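Local coordinates for protein membrane-bound lytic murein transglycosylase (Agrobacterium tumefaciens, PDB 2PNW) that probably cleaves the glycosidic bonds of peptidoglycan glycan strands, as lytic transglycosylases of the MltA family do, at residues K43-G48 and A275-P280; H294-P299 and L323-A328. All coordinates share one frame; numbering follows the deposited sequence.

Interaction 1 of 2, residues K43-G48 and A275-P280. With SO4 (sulfate ion), chain B.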
loop_
_atom_site.group_PDB
_atom_site.type_symbol
_atom_site.label_atom_id
_atom_site.label_comp_id
_atom_site.label_asym_id
_atom_site.label_seq_id
_atom_site.Cartn_x
_atom_site.Cartn_y
_atom_site.Cartn_z
ATOM N N LYS A 43 -0.013 -3.392 19.585
ATOM C CA LYS A 43 0.399 -2.001 19.826
ATOM C C LYS A 43 -0.420 -1.021 18.967
ATOM O O LYS A 43 -0.783 -1.338 17.819
ATOM C CB LYS A 43 1.902 -1.787 19.576
ATOM C CG LYS A 43 2.323 -1.848 18.127
ATOM C CD LYS A 43 3.840 -1.703 17.982
ATOM C CE LYS A 43 4.234 -1.904 16.536
ATOM N NZ LYS A 43 5.717 -1.679 16.311
ATOM N N PRO A 44 -0.711 0.165 19.519
ATOM C CA PRO A 44 -1.490 1.148 18.793
ATOM C C PRO A 44 -0.741 1.683 17.575
ATOM O O PRO A 44 0.507 1.768 17.588
ATOM C CB PRO A 44 -1.719 2.276 19.830
ATOM C CG PRO A 44 -0.680 2.029 20.921
ATOM C CD PRO A 44 -0.389 0.587 20.910
ATOM N N TYR A 45 -1.508 2.021 16.533
ATOM C CA TYR A 45 -0.979 2.737 15.373
ATOM C C TYR A 45 -0.229 4.000 15.787
ATOM O O TYR A 45 -0.606 4.651 16.765
ATOM C CB TYR A 45 -2.101 3.166 14.443
ATOM C CG TYR A 45 -2.898 2.018 13.849
ATOM C CD1 TYR A 45 -2.295 0.802 13.524
ATOM C CD2 TYR A 45 -4.245 2.189 13.552
ATOM C CE1 TYR A 45 -3.058 -0.260 12.956
ATOM C CE2 TYR A 45 -4.996 1.167 12.975
ATOM C CZ TYR A 45 -4.417 -0.035 12.683
ATOM O OH TYR A 45 -5.225 -1.012 12.113
ATOM N N ARG A 46 0.809 4.322 15.018
ATOM C CA ARG A 46 1.554 5.586 15.152
ATOM C C ARG A 46 0.634 6.768 14.861
ATOM O O ARG A 46 -0.146 6.741 13.900
ATOM C CB ARG A 46 2.736 5.590 14.178
ATOM C CG ARG A 46 3.730 4.474 14.494
ATOM C CD ARG A 46 4.910 4.378 13.497
ATOM N NE ARG A 46 5.826 3.323 13.933
ATOM C CZ ARG A 46 5.626 2.020 13.725
ATOM N NH1 ARG A 46 4.553 1.597 13.047
ATOM N NH2 ARG A 46 6.511 1.137 14.191
ATOM N N THR A 47 0.701 7.802 15.693
ATOM C CA THR A 47 -0.097 8.996 15.459
ATOM C C THR A 47 0.563 9.746 14.318
ATOM O O THR A 47 1.763 10.041 14.383
ATOM C CB THR A 47 -0.089 9.880 16.711
ATOM O OG1 THR A 47 -0.565 9.127 17.836
ATOM C CG2 THR A 47 -0.935 11.129 16.526
ATOM N N GLY A 48 -0.207 10.036 13.268
ATOM C CA GLY A 48 0.297 10.799 12.130
ATOM C C GLY A 48 0.589 12.230 12.543
ATOM O O GLY A 48 0.085 12.703 13.570
ATOM N N ALA A 275 -1.972 -5.695 5.186
ATOM C CA ALA A 275 -0.992 -4.667 4.845
ATOM C C ALA A 275 -0.564 -3.873 6.079
ATOM O O ALA A 275 -0.518 -4.425 7.190
ATOM C CB ALA A 275 -1.505 -3.765 3.721
ATOM N N ALA A 276 -0.225 -2.600 5.895
ATOM C CA ALA A 276 0.507 -1.879 6.952
ATOM C C ALA A 276 -0.346 -1.614 8.197
ATOM O O ALA A 276 0.188 -1.489 9.299
ATOM C CB ALA A 276 1.124 -0.558 6.404
ATOM N N ALA A 277 -1.668 -1.547 8.035
ATOM C CA ALA A 277 -2.578 -1.399 9.183
ATOM C C ALA A 277 -2.911 -2.755 9.844
ATOM O O ALA A 277 -3.720 -2.827 10.774
ATOM C CB ALA A 277 -3.855 -0.655 8.772
ATOM N N LYS A 278 -2.256 -3.817 9.369
ATOM C CA LYS A 278 -2.311 -5.153 9.961
ATOM C C LYS A 278 -3.665 -5.856 9.859
ATOM O O LYS A 278 -3.910 -6.832 10.572
ATOM C CB LYS A 278 -1.812 -5.137 11.434
ATOM C CG LYS A 278 -0.495 -4.409 11.635
ATOM C CD LYS A 278 0.602 -5.047 10.768
ATOM C CE LYS A 278 1.998 -4.853 11.357
ATOM N NZ LYS A 278 2.191 -3.495 11.886
ATOM N N VAL A 279 -4.523 -5.362 8.966
ATOM C CA VAL A 279 -5.845 -5.953 8.688
ATOM C C VAL A 279 -6.001 -6.180 7.169
ATOM O O VAL A 279 -5.270 -5.561 6.370
ATOM C CB VAL A 279 -6.998 -5.076 9.222
ATOM C CG1 VAL A 279 -6.909 -4.888 10.767
ATOM C CG2 VAL A 279 -7.055 -3.729 8.524
ATOM N N PRO A 280 -6.920 -7.094 6.763
ATOM C CA PRO A 280 -7.101 -7.350 5.318
ATOM C C PRO A 280 -7.596 -6.115 4.590
ATOM O O PRO A 280 -8.464 -5.383 5.096
ATOM C CB PRO A 280 -8.178 -8.433 5.272
ATOM C CG PRO A 280 -8.178 -9.049 6.682
ATOM C CD PRO A 280 -7.780 -7.956 7.605
HETATM S S SO4 B . 4.850 -2.022 12.643
HETATM O O1 SO4 B . 5.430 -3.081 11.807
HETATM O O2 SO4 B . 3.712 -2.551 13.397
HETATM O O3 SO4 B . 5.866 -1.534 13.581
HETATM O O4 SO4 B . 4.383 -0.915 11.797
#

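Interaction 2 of 2, residues H294-P299 and L323-A328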
loop_
_atom_site.group_PDB
_atom_site.type_symbol
_atom_site.label_atom_id
_atom_site.label_comp_id
_atom_site.label_asym_id
_atom_site.label_seq_id
_atom_site.Cartn_x
_atom_site.Cartn_y
_atom_site.Cartn_z
ATOM N N HIS A 294 -0.492 10.721 8.166
ATOM C CA HIS A 294 -1.808 10.207 8.568
ATOM C C HIS A 294 -1.770 9.043 9.535
ATOM O O HIS A 294 -0.775 8.307 9.600
ATOM C CB HIS A 294 -2.618 9.854 7.315
ATOM C CG HIS A 294 -3.033 11.057 6.538
ATOM N ND1 HIS A 294 -3.794 12.066 7.091
ATOM C CD2 HIS A 294 -2.779 11.429 5.260
ATOM C CE1 HIS A 294 -4.008 12.998 6.180
ATOM N NE2 HIS A 294 -3.401 12.635 5.060
ATOM N N THR A 295 -2.857 8.873 10.287
ATOM C CA THR A 295 -3.008 7.722 11.167
ATOM C C THR A 295 -3.857 6.676 10.448
ATOM O O THR A 295 -4.896 7.021 9.888
ATOM C CB THR A 295 -3.726 8.149 12.485
ATOM O OG1 THR A 295 -2.994 9.234 13.096
ATOM C CG2 THR A 295 -3.822 6.969 13.464
ATOM N N PHE A 296 -3.414 5.412 10.448
ATOM C CA PHE A 296 -4.198 4.320 9.853
ATOM C C PHE A 296 -5.591 4.175 10.471
ATOM O O PHE A 296 -5.794 4.476 11.656
ATOM C CB PHE A 296 -3.469 2.978 9.987
ATOM C CG PHE A 296 -2.171 2.895 9.202
ATOM C CD1 PHE A 296 -2.061 3.445 7.932
ATOM C CD2 PHE A 296 -1.078 2.236 9.739
ATOM C CE1 PHE A 296 -0.852 3.356 7.195
ATOM C CE2 PHE A 296 0.143 2.136 9.009
ATOM C CZ PHE A 296 0.244 2.702 7.743
ATOM N N GLY A 297 -6.536 3.706 9.664
ATOM C CA GLY A 297 -7.865 3.381 10.159
ATOM C C GLY A 297 -8.882 4.495 10.006
ATOM O O GLY A 297 -10.061 4.254 10.204
ATOM N N LEU A 298 -8.434 5.709 9.707
ATOM C CA LEU A 298 -9.352 6.842 9.577
ATOM C C LEU A 298 -10.071 6.811 8.228
ATOM O O LEU A 298 -9.480 6.379 7.238
ATOM C CB LEU A 298 -8.587 8.150 9.717
ATOM C CG LEU A 298 -8.244 8.444 11.171
ATOM C CD1 LEU A 298 -7.186 9.505 11.214
ATOM C CD2 LEU A 298 -9.526 8.904 11.884
ATOM N N PRO A 299 -11.346 7.242 8.194
ATOM C CA PRO A 299 -12.065 7.308 6.918
ATOM C C PRO A 299 -11.661 8.524 6.094
ATOM O O PRO A 299 -11.458 9.618 6.650
ATOM C CB PRO A 299 -13.561 7.426 7.335
ATOM C CG PRO A 299 -13.572 7.215 8.848
ATOM C CD PRO A 299 -12.209 7.653 9.321
ATOM N N LEU A 323 -5.722 2.062 5.076
ATOM C CA LEU A 323 -5.349 0.747 5.595
ATOM C C LEU A 323 -3.956 0.301 5.127
ATOM O O LEU A 323 -3.541 -0.826 5.388
ATOM C CB LEU A 323 -6.407 -0.297 5.189
ATOM C CG LEU A 323 -7.772 -0.108 5.893
ATOM C CD1 LEU A 323 -8.730 -1.102 5.288
ATOM C CD2 LEU A 323 -7.643 -0.313 7.398
ATOM N N ASP A 324 -3.223 1.186 4.444
ATOM C CA ASP A 324 -1.891 0.796 3.970
ATOM C C ASP A 324 -1.031 2.034 3.742
ATOM O O ASP A 324 -1.499 3.150 3.878
ATOM C CB ASP A 324 -2.004 -0.023 2.660
ATOM C CG ASP A 324 -0.746 -0.872 2.368
ATOM O OD1 ASP A 324 0.174 -1.014 3.242
ATOM O OD2 ASP A 324 -0.688 -1.418 1.242
ATOM N N THR A 325 0.240 1.821 3.424
ATOM C CA THR A 325 1.118 2.930 3.055
ATOM C C THR A 325 2.052 2.405 1.964
ATOM O O THR A 325 2.024 1.214 1.634
ATOM C CB THR A 325 1.890 3.507 4.294
ATOM O OG1 THR A 325 2.598 4.706 3.928
ATOM C CG2 THR A 325 2.872 2.470 4.889
ATOM N N GLY A 326 2.838 3.296 1.371
ATOM C CA GLY A 326 3.817 2.891 0.364
ATOM C C GLY A 326 4.861 3.976 0.266
ATOM O O GLY A 326 4.573 5.149 0.550
ATOM N N SER A 327 6.074 3.588 -0.117
ATOM C CA SER A 327 7.172 4.553 -0.334
ATOM C C SER A 327 6.821 5.660 -1.320
ATOM O O SER A 327 7.248 6.798 -1.163
ATOM C CB SER A 327 8.435 3.829 -0.825
ATOM O OG SER A 327 9.109 3.214 0.255
ATOM N N ALA A 328 6.054 5.330 -2.349
ATOM C CA ALA A 328 5.726 6.323 -3.365
ATOM C C ALA A 328 4.608 7.274 -2.922
ATOM O O ALA A 328 4.317 8.261 -3.608
ATOM C CB ALA A 328 5.360 5.629 -4.682
#

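Interaction 1 of 2, residues K43-G48 and A275-P280
With chi1 at -62°, the ring of Y45 lies opposite its own carbonyl carbon and next to its backbone N, which carries the hydroxyl across to A277. Y45 OH donates to A277 O over 2.7 Å. The C=O...donor angle of 134°, with the donor in the carbonyl plane, identifies a lone pair of A277 O as the acceptor; that oxygen also lies at the ring's edge, near its plane. The methyl of A277 adds apolar contact, its CB 4.0 Å from Y45 CZ. A277 also touches L323 of strand 316-324, while Y45 packs on I35 and L39 of helix 28-39.

Residues 275-278 form a type I beta turn, closed by K278 N donating to A275 O at 2.9 Å. The turn lies in the loop between strand 259-263 and strand 286-288, and faces the loop between helices 28-39 and 54-66.

Three basic side chains, two from 43-48 and one from 275-280, converge on one sulfate, probably taken from the crystallisation liquor, which may mark an anion-binding spot. R46 meets it edge-on, with the sulfur in the guanidinium plane: NH1 reaches O4 at 2.8 Å and NH2 reaches O3 at 2.8 Å, the latter nearly straight at 170°. K43, extended beyond CG, adds a bond from NZ to O3 of 2.7 Å, so O3 is gripped twice. K278, bent at chi2 and chi4, comes from the other segment, 275-280; its NZ to O2 separation of 2.3 Å is too short to be trusted in detail.

Interaction 2 of 2, residues H294-P299 and L323-A328
The F296 ring and the side chain of T325 cross at about a right angle, within the 3D domain, a family related to the double-psi beta barrels. T325 CB lies in the ring plane, 3.9 Å from F296 CZ, and T325 CG2 is likewise 3.9 Å from CZ, so the threonine abuts the ring at its edge and not over a face. At the neighbouring carbon the approach is oblique: F296 CE1 comes within 3.4 Å of D324 O. A chi1 of -65° sets CG anti to the carbonyl carbon and sends the ring toward 323-328.

The backbone carrying the ring makes a type II beta turn from T295 to L298, with G297 at its third position (phi 95°). G297 and L298 bond through their backbones to A322, fastening the turn to strand 316-324, which pairs antiparallel with strand 299-304.

The polar ends point to other partners. T325 OG1 bonds to V289 O, and A276 N donates to D324 OD1. That carboxylate oxygen also accepts a weak bond from T325 N, 2.8 Å long and bent to 145° at the hydrogen.

How the interactions relate
From the N terminus, residues 43-48 meet 275-280 only after 226 intervening residues, which include the MltA-specific insert region; interaction 1 therefore closes a very long loop. Interaction 2 opens later, at 294, and closes a short loop of 23 residues inside the 3D domain. The two are in series, neither nested nor crossed, yet their centres are 8 Å apart, and 43-48 touches 294-299 while 275-280 touches 323-328. G48 N lies 2.9 Å from T295 OG1, a probable hydrogen bond; Y45 CD2 packs 3.4 Å from F296 O. Together they tie the loop between helices 28-39 and 54-66 and the 275-278 turn to the 295-298 turn and strand 316-324.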